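Local coordinates for protein snaclec convulxin subunit alpha (Crotalus durissus, PDB 1UMR) that activates platelets as a snake venom lectin by binding the platelet collagen receptor glycoprotein VI, at residues A[14-19]-A[51-56]; A[41-46]-A[128-133]. One frame throughout, in Å; residues are numbered along the deposited sequence.

Contact 1: A[14-19]-A[51-56]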
loop_
_atom_site.group_PDB
_atom_site.type_symbol
_atom_site.label_atom_id
_atom_site.label_comp_id
_atom_site.label_asym_id
_atom_site.label_seq_id
_atom_site.Cartn_x
_atom_site.Cartn_y
_atom_site.Cartn_z
ATOM N N HIS A 14 28.707 -8.959 -39.893
ATOM C CA HIS A 14 29.062 -10.376 -39.979
ATOM C C HIS A 14 29.004 -10.810 -41.429
ATOM O O HIS A 14 28.281 -10.214 -42.222
ATOM C CB HIS A 14 28.038 -11.191 -39.168
ATOM C CG HIS A 14 28.065 -10.910 -37.685
ATOM N ND1 HIS A 14 28.838 -11.644 -36.796
ATOM C CD2 HIS A 14 27.385 -10.000 -36.936
ATOM C CE1 HIS A 14 28.753 -11.091 -35.592
ATOM N NE2 HIS A 14 27.850 -10.115 -35.646
ATOM N N CYS A 15 29.771 -11.814 -41.787
ATOM C CA CYS A 15 29.581 -12.483 -43.038
ATOM C C CYS A 15 28.627 -13.725 -42.871
ATOM O O CYS A 15 28.701 -14.416 -41.891
ATOM C CB CYS A 15 30.917 -12.959 -43.597
ATOM S SG CYS A 15 32.233 -11.758 -43.695
ATOM N N TYR A 16 27.800 -13.985 -43.888
ATOM C CA TYR A 16 26.855 -15.108 -44.004
ATOM C C TYR A 16 26.937 -15.901 -45.335
ATOM O O TYR A 16 27.411 -15.423 -46.358
ATOM C CB TYR A 16 25.422 -14.575 -43.908
ATOM C CG TYR A 16 25.120 -13.734 -42.696
ATOM C CD1 TYR A 16 25.570 -12.432 -42.637
ATOM C CD2 TYR A 16 24.367 -14.264 -41.569
ATOM C CE1 TYR A 16 25.290 -11.621 -41.593
ATOM C CE2 TYR A 16 24.059 -13.496 -40.475
ATOM C CZ TYR A 16 24.539 -12.102 -40.501
ATOM O OH TYR A 16 24.274 -11.216 -39.490
ATOM N N ARG A 17 26.448 -17.133 -45.342
ATOM C CA ARG A 17 26.357 -17.862 -46.613
ATOM C C ARG A 17 25.547 -19.127 -46.388
ATOM O O ARG A 17 25.811 -19.825 -45.443
ATOM C CB ARG A 17 27.730 -18.228 -47.139
ATOM C CG ARG A 17 27.544 -19.007 -48.470
ATOM C CD ARG A 17 28.897 -19.544 -48.967
ATOM N NE ARG A 17 29.074 -20.103 -50.318
ATOM C CZ ARG A 17 30.296 -20.576 -50.727
ATOM N NH1 ARG A 17 31.384 -20.476 -49.908
ATOM N NH2 ARG A 17 30.453 -21.129 -51.921
ATOM N N ILE A 18 24.520 -19.380 -47.206
ATOM C CA ILE A 18 23.869 -20.672 -47.236
ATOM C C ILE A 18 24.675 -21.714 -48.012
ATOM O O ILE A 18 25.119 -21.478 -49.115
ATOM C CB ILE A 18 22.449 -20.555 -47.721
ATOM C CG1 ILE A 18 21.777 -21.932 -47.928
ATOM C CG2 ILE A 18 22.287 -19.586 -48.946
ATOM C CD1 ILE A 18 20.354 -21.664 -48.114
ATOM N N PHE A 19 24.942 -22.855 -47.409
ATOM C CA PHE A 19 25.536 -23.941 -48.203
ATOM C C PHE A 19 24.429 -24.903 -48.721
ATOM O O PHE A 19 23.746 -25.552 -47.931
ATOM C CB PHE A 19 26.627 -24.662 -47.406
ATOM C CG PHE A 19 27.822 -23.809 -47.215
ATOM C CD1 PHE A 19 28.885 -23.846 -48.169
ATOM C CD2 PHE A 19 27.824 -22.796 -46.233
ATOM C CE1 PHE A 19 29.953 -22.997 -48.058
ATOM C CE2 PHE A 19 28.968 -21.964 -46.087
ATOM C CZ PHE A 19 30.022 -22.026 -47.028
ATOM N N ASP A 51 15.102 -10.637 -41.147
ATOM C CA ASP A 51 14.873 -10.073 -42.515
ATOM C C ASP A 51 16.055 -10.333 -43.491
ATOM O O ASP A 51 15.878 -11.005 -44.554
ATOM C CB ASP A 51 14.606 -8.572 -42.423
ATOM C CG ASP A 51 14.113 -7.997 -43.728
ATOM O OD1 ASP A 51 12.910 -7.987 -43.975
ATOM O OD2 ASP A 51 14.847 -7.547 -44.622
ATOM N N PHE A 52 17.273 -9.923 -43.091
ATOM C CA PHE A 52 18.405 -10.025 -44.026
ATOM C C PHE A 52 18.658 -11.521 -44.314
ATOM O O PHE A 52 18.857 -11.905 -45.461
ATOM C CB PHE A 52 19.711 -9.462 -43.509
ATOM C CG PHE A 52 20.869 -9.976 -44.312
ATOM C CD1 PHE A 52 21.165 -9.391 -45.578
ATOM C CD2 PHE A 52 21.598 -11.087 -43.873
ATOM C CE1 PHE A 52 22.158 -9.951 -46.426
ATOM C CE2 PHE A 52 22.632 -11.614 -44.630
ATOM C CZ PHE A 52 22.893 -11.124 -45.964
ATOM N N VAL A 53 18.665 -12.371 -43.276
ATOM C CA VAL A 53 18.903 -13.757 -43.516
ATOM C C VAL A 53 17.790 -14.380 -44.400
ATOM O O VAL A 53 18.081 -15.257 -45.231
ATOM C CB VAL A 53 19.045 -14.600 -42.232
ATOM C CG1 VAL A 53 19.326 -16.045 -42.641
ATOM C CG2 VAL A 53 20.201 -14.166 -41.395
ATOM N N ALA A 54 16.540 -13.955 -44.234
ATOM C CA ALA A 54 15.522 -14.645 -45.031
ATOM C C ALA A 54 15.684 -14.304 -46.554
ATOM O O ALA A 54 15.718 -15.174 -47.438
ATOM C CB ALA A 54 14.060 -14.358 -44.478
ATOM N N TRP A 55 15.889 -13.026 -46.817
ATOM C CA TRP A 55 16.220 -12.583 -48.155
ATOM C C TRP A 55 17.390 -13.358 -48.657
ATOM O O TRP A 55 17.290 -13.994 -49.708
ATOM C CB TRP A 55 16.467 -11.085 -48.118
ATOM C CG TRP A 55 16.874 -10.507 -49.395
ATOM C CD1 TRP A 55 16.059 -9.853 -50.355
ATOM C CD2 TRP A 55 18.215 -10.437 -49.886
ATOM N NE1 TRP A 55 16.853 -9.428 -51.400
ATOM C CE2 TRP A 55 18.166 -9.775 -51.160
ATOM C CE3 TRP A 55 19.463 -10.885 -49.396
ATOM C CZ2 TRP A 55 19.318 -9.565 -51.945
ATOM C CZ3 TRP A 55 20.612 -10.665 -50.167
ATOM C CH2 TRP A 55 20.522 -10.026 -51.442
ATOM N N MET A 56 18.498 -13.400 -47.908
ATOM C CA MET A 56 19.662 -14.055 -48.493
ATOM C C MET A 56 19.307 -15.508 -48.839
ATOM O O MET A 56 19.725 -16.040 -49.877
ATOM C CB MET A 56 20.885 -13.995 -47.579
ATOM C CG MET A 56 22.075 -14.432 -48.264
ATOM S SD MET A 56 23.460 -14.882 -47.159
ATOM C CE MET A 56 22.854 -16.379 -46.324
#

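Contact 2: A[41-46]-A[128-133]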
loop_
_atom_site.group_PDB
_atom_site.type_symbol
_atom_site.label_atom_id
_atom_site.label_comp_id
_atom_site.label_asym_id
_atom_site.label_seq_id
_atom_site.Cartn_x
_atom_site.Cartn_y
_atom_site.Cartn_z
ATOM N N LEU A 41 26.875 -22.297 -37.262
ATOM C CA LEU A 41 25.557 -22.139 -37.900
ATOM C C LEU A 41 25.035 -20.703 -37.597
ATOM O O LEU A 41 25.376 -20.162 -36.557
ATOM C CB LEU A 41 24.575 -23.148 -37.347
ATOM C CG LEU A 41 24.858 -24.514 -37.939
ATOM C CD1 LEU A 41 24.002 -25.526 -37.068
ATOM C CD2 LEU A 41 24.387 -24.400 -39.453
ATOM N N VAL A 42 24.250 -20.073 -38.476
ATOM C CA VAL A 42 23.726 -18.770 -38.094
ATOM C C VAL A 42 22.996 -18.738 -36.725
ATOM O O VAL A 42 22.207 -19.606 -36.373
ATOM C CB VAL A 42 22.535 -18.244 -38.966
ATOM C CG1 VAL A 42 22.760 -16.994 -39.676
ATOM C CG2 VAL A 42 21.778 -19.234 -39.633
ATOM N N SER A 43 23.137 -17.596 -36.077
ATOM C CA SER A 43 22.329 -17.084 -35.023
ATOM C C SER A 43 21.562 -15.785 -35.465
ATOM O O SER A 43 22.051 -14.964 -36.214
ATOM C CB SER A 43 23.242 -16.743 -33.824
ATOM O OG SER A 43 24.214 -15.756 -34.112
ATOM N N ILE A 44 20.385 -15.561 -34.959
ATOM C CA ILE A 44 19.604 -14.543 -35.581
ATOM C C ILE A 44 19.099 -13.790 -34.366
ATOM O O ILE A 44 18.395 -14.392 -33.552
ATOM C CB ILE A 44 18.431 -15.193 -36.287
ATOM C CG1 ILE A 44 18.943 -16.063 -37.404
ATOM C CG2 ILE A 44 17.397 -14.183 -36.629
ATOM C CD1 ILE A 44 17.899 -16.628 -38.289
ATOM N N LYS A 45 19.560 -12.533 -34.214
ATOM C CA LYS A 45 19.515 -11.785 -32.954
ATOM C C LYS A 45 18.703 -10.542 -33.017
ATOM O O LYS A 45 18.672 -9.806 -32.010
ATOM C CB LYS A 45 20.923 -11.443 -32.447
ATOM C CG LYS A 45 21.700 -12.798 -32.089
ATOM C CD LYS A 45 22.884 -12.643 -31.197
ATOM C CE LYS A 45 23.872 -13.779 -31.450
ATOM N NZ LYS A 45 25.083 -13.955 -30.547
ATOM N N SER A 46 17.959 -10.370 -34.128
ATOM C CA SER A 46 16.935 -9.288 -34.193
ATOM C C SER A 46 16.120 -9.427 -35.484
ATOM O O SER A 46 16.498 -10.194 -36.396
ATOM C CB SER A 46 17.577 -7.878 -34.150
ATOM O OG SER A 46 18.109 -7.677 -35.489
ATOM N N VAL A 128 22.863 -22.410 -43.011
ATOM C CA VAL A 128 23.508 -21.116 -43.141
ATOM C C VAL A 128 24.636 -20.966 -42.180
ATOM O O VAL A 128 24.473 -21.334 -41.038
ATOM C CB VAL A 128 22.458 -19.972 -42.971
ATOM C CG1 VAL A 128 23.087 -18.512 -43.045
ATOM C CG2 VAL A 128 21.441 -20.106 -44.043
ATOM N N CYS A 129 25.804 -20.480 -42.650
ATOM C CA CYS A 129 26.957 -20.168 -41.795
ATOM C C CYS A 129 27.076 -18.653 -41.469
ATOM O O CYS A 129 26.641 -17.790 -42.257
ATOM C CB CYS A 129 28.244 -20.619 -42.416
ATOM S SG CYS A 129 28.388 -22.423 -42.489
ATOM N N LYS A 130 27.600 -18.323 -40.299
ATOM C CA LYS A 130 27.810 -16.926 -39.889
ATOM C C LYS A 130 29.120 -16.757 -39.159
ATOM O O LYS A 130 29.573 -17.637 -38.433
ATOM C CB LYS A 130 26.624 -16.333 -39.124
ATOM C CG LYS A 130 26.912 -15.062 -38.233
ATOM C CD LYS A 130 25.666 -14.781 -37.347
ATOM C CE LYS A 130 25.839 -13.570 -36.360
ATOM N NZ LYS A 130 24.562 -13.158 -35.720
ATOM N N PHE A 131 29.809 -15.665 -39.445
ATOM C CA PHE A 131 31.027 -15.317 -38.720
ATOM C C PHE A 131 31.336 -13.826 -38.779
ATOM O O PHE A 131 30.786 -13.138 -39.629
ATOM C CB PHE A 131 32.207 -16.122 -39.211
ATOM C CG PHE A 131 32.869 -15.587 -40.410
ATOM C CD1 PHE A 131 32.601 -16.103 -41.676
ATOM C CD2 PHE A 131 33.883 -14.657 -40.273
ATOM C CE1 PHE A 131 33.270 -15.671 -42.828
ATOM C CE2 PHE A 131 34.600 -14.202 -41.367
ATOM C CZ PHE A 131 34.310 -14.719 -42.685
ATOM N N PRO A 132 32.129 -13.316 -37.822
ATOM C CA PRO A 132 32.482 -11.882 -37.800
ATOM C C PRO A 132 33.850 -11.649 -38.433
ATOM O O PRO A 132 34.797 -12.097 -37.879
ATOM C CB PRO A 132 32.567 -11.578 -36.339
ATOM C CG PRO A 132 33.103 -12.995 -35.642
ATOM C CD PRO A 132 32.701 -14.072 -36.672
ATOM N N PRO A 133 33.958 -10.959 -39.562
ATOM C CA PRO A 133 35.256 -10.722 -40.241
ATOM C C PRO A 133 36.032 -9.799 -39.347
ATOM O O PRO A 133 35.395 -9.231 -38.464
ATOM C CB PRO A 133 34.837 -9.943 -41.519
ATOM C CG PRO A 133 33.647 -9.139 -41.029
ATOM C CD PRO A 133 32.859 -10.341 -40.299
#

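Contact 1: A[14-19]-A[51-56]
Tyr16 OH hydrogen-bonds to Glu49 OE1, one turn before Val53 on the same helix, while the ring that carries that hydroxyl meets Phe52 and Val53. Phe52 CE2 lies over one face of the Tyr16 ring, offset toward its rim and 3.6 Å from Tyr16 CD1; the ring planes are 55° apart, an oblique pairing. Val53 CG2 approaches the ring obliquely, 4.0 Å from Tyr16 CE2. In this C-type lectin domain the helix 47-60 lies across one face of the antiparallel sheet to which strand 14-20 belongs. The short segments run roughly the same way, their axes 9.5 Å apart at closest and 37° from parallel. Further along the strand Met56 takes over: its SD lies 3.8 Å from Tyr16 CB. The Met56 side chain bends at its last torsion (chi3 68°), and CE reaches the strand backbone, 3.5 Å from Ile18 N. Ile18 CG2 lies 4.2 Å from the same Met56 CE, the two side chains passing in opposite directions. Phe52 in turn stacks on Tyr11, and Tyr9 touches both Phe52 and Met56 from strand 9-11.

Contact 2: A[41-46]-A[128-133]
Leu41 and Cys129 form an antiparallel non-hydrogen-bonded pair, CA to CA 4.6 Å, and just beyond it Val42 N donates to Val128 O at 2.9 Å with an angle of 154° at the hydrogen. The pairing attaches the short edge strand 40-41 to strand 125-131 of the antiparallel sheet of the C-type lectin fold, next to the disulfide joining Cys129 to Cys32 of helix 25-35. The Val128 oxygen also takes a CA-H contact from Leu41 CA at 3.4 Å. Leu41 CB points away from strand 128-131, yet CD2 folds back to touch the Val128 oxygen; the side chain also packs on Trp25, Ala28 and Cys32 of helix 25-35.

Val42 and Val128 cross obliquely, with Val42 CG2 3.5 Å from Val128 CB. Val42 CG1 touches Val128 CG1 and also Lys130 CB, while Val128 packs on Met56 and Val57 of helix 47-60. Lys130, with CG anti to its backbone N (chi1 160°) and extended beyond it, passes Val42 at about a right angle and runs on to Ser43. There its ammonium is held by three oxygens, two from one residue: Ser43 O and Ser43 OG, with Glu49 OE1 adding a salt bridge. Lys45 NZ lies 5.3 Å from Lys130 NZ, a like-charge neighbour, but it salt-bridges an acidic side chain of another protein chain, which probably offsets the repulsion. Lys130 NZ stands 3.1 Å from Ser43 O, 45° out of the plane of that carbonyl.

In the fold
From the N terminus, strand 14-20 comes first; the chain then passes through helix 25-35 and strand 40-41, and the loop 41-46 leads into helix 47-60. Contact 1 closes the first loop when 51-56 returns to 14-19. Contact 2 closes a far longer one, when 128-133, close to the C terminus, comes back to 41-46. The segments alternate along the chain, so the two closures cross. In the sheet, strand 125-131 lies between 14-20 and 40-41, and Arg17 O and Cys129 N, 2.9 Å apart, probably hydrogen-bond where the contacts meet. Glu49 of helix 47-60 serves both contacts.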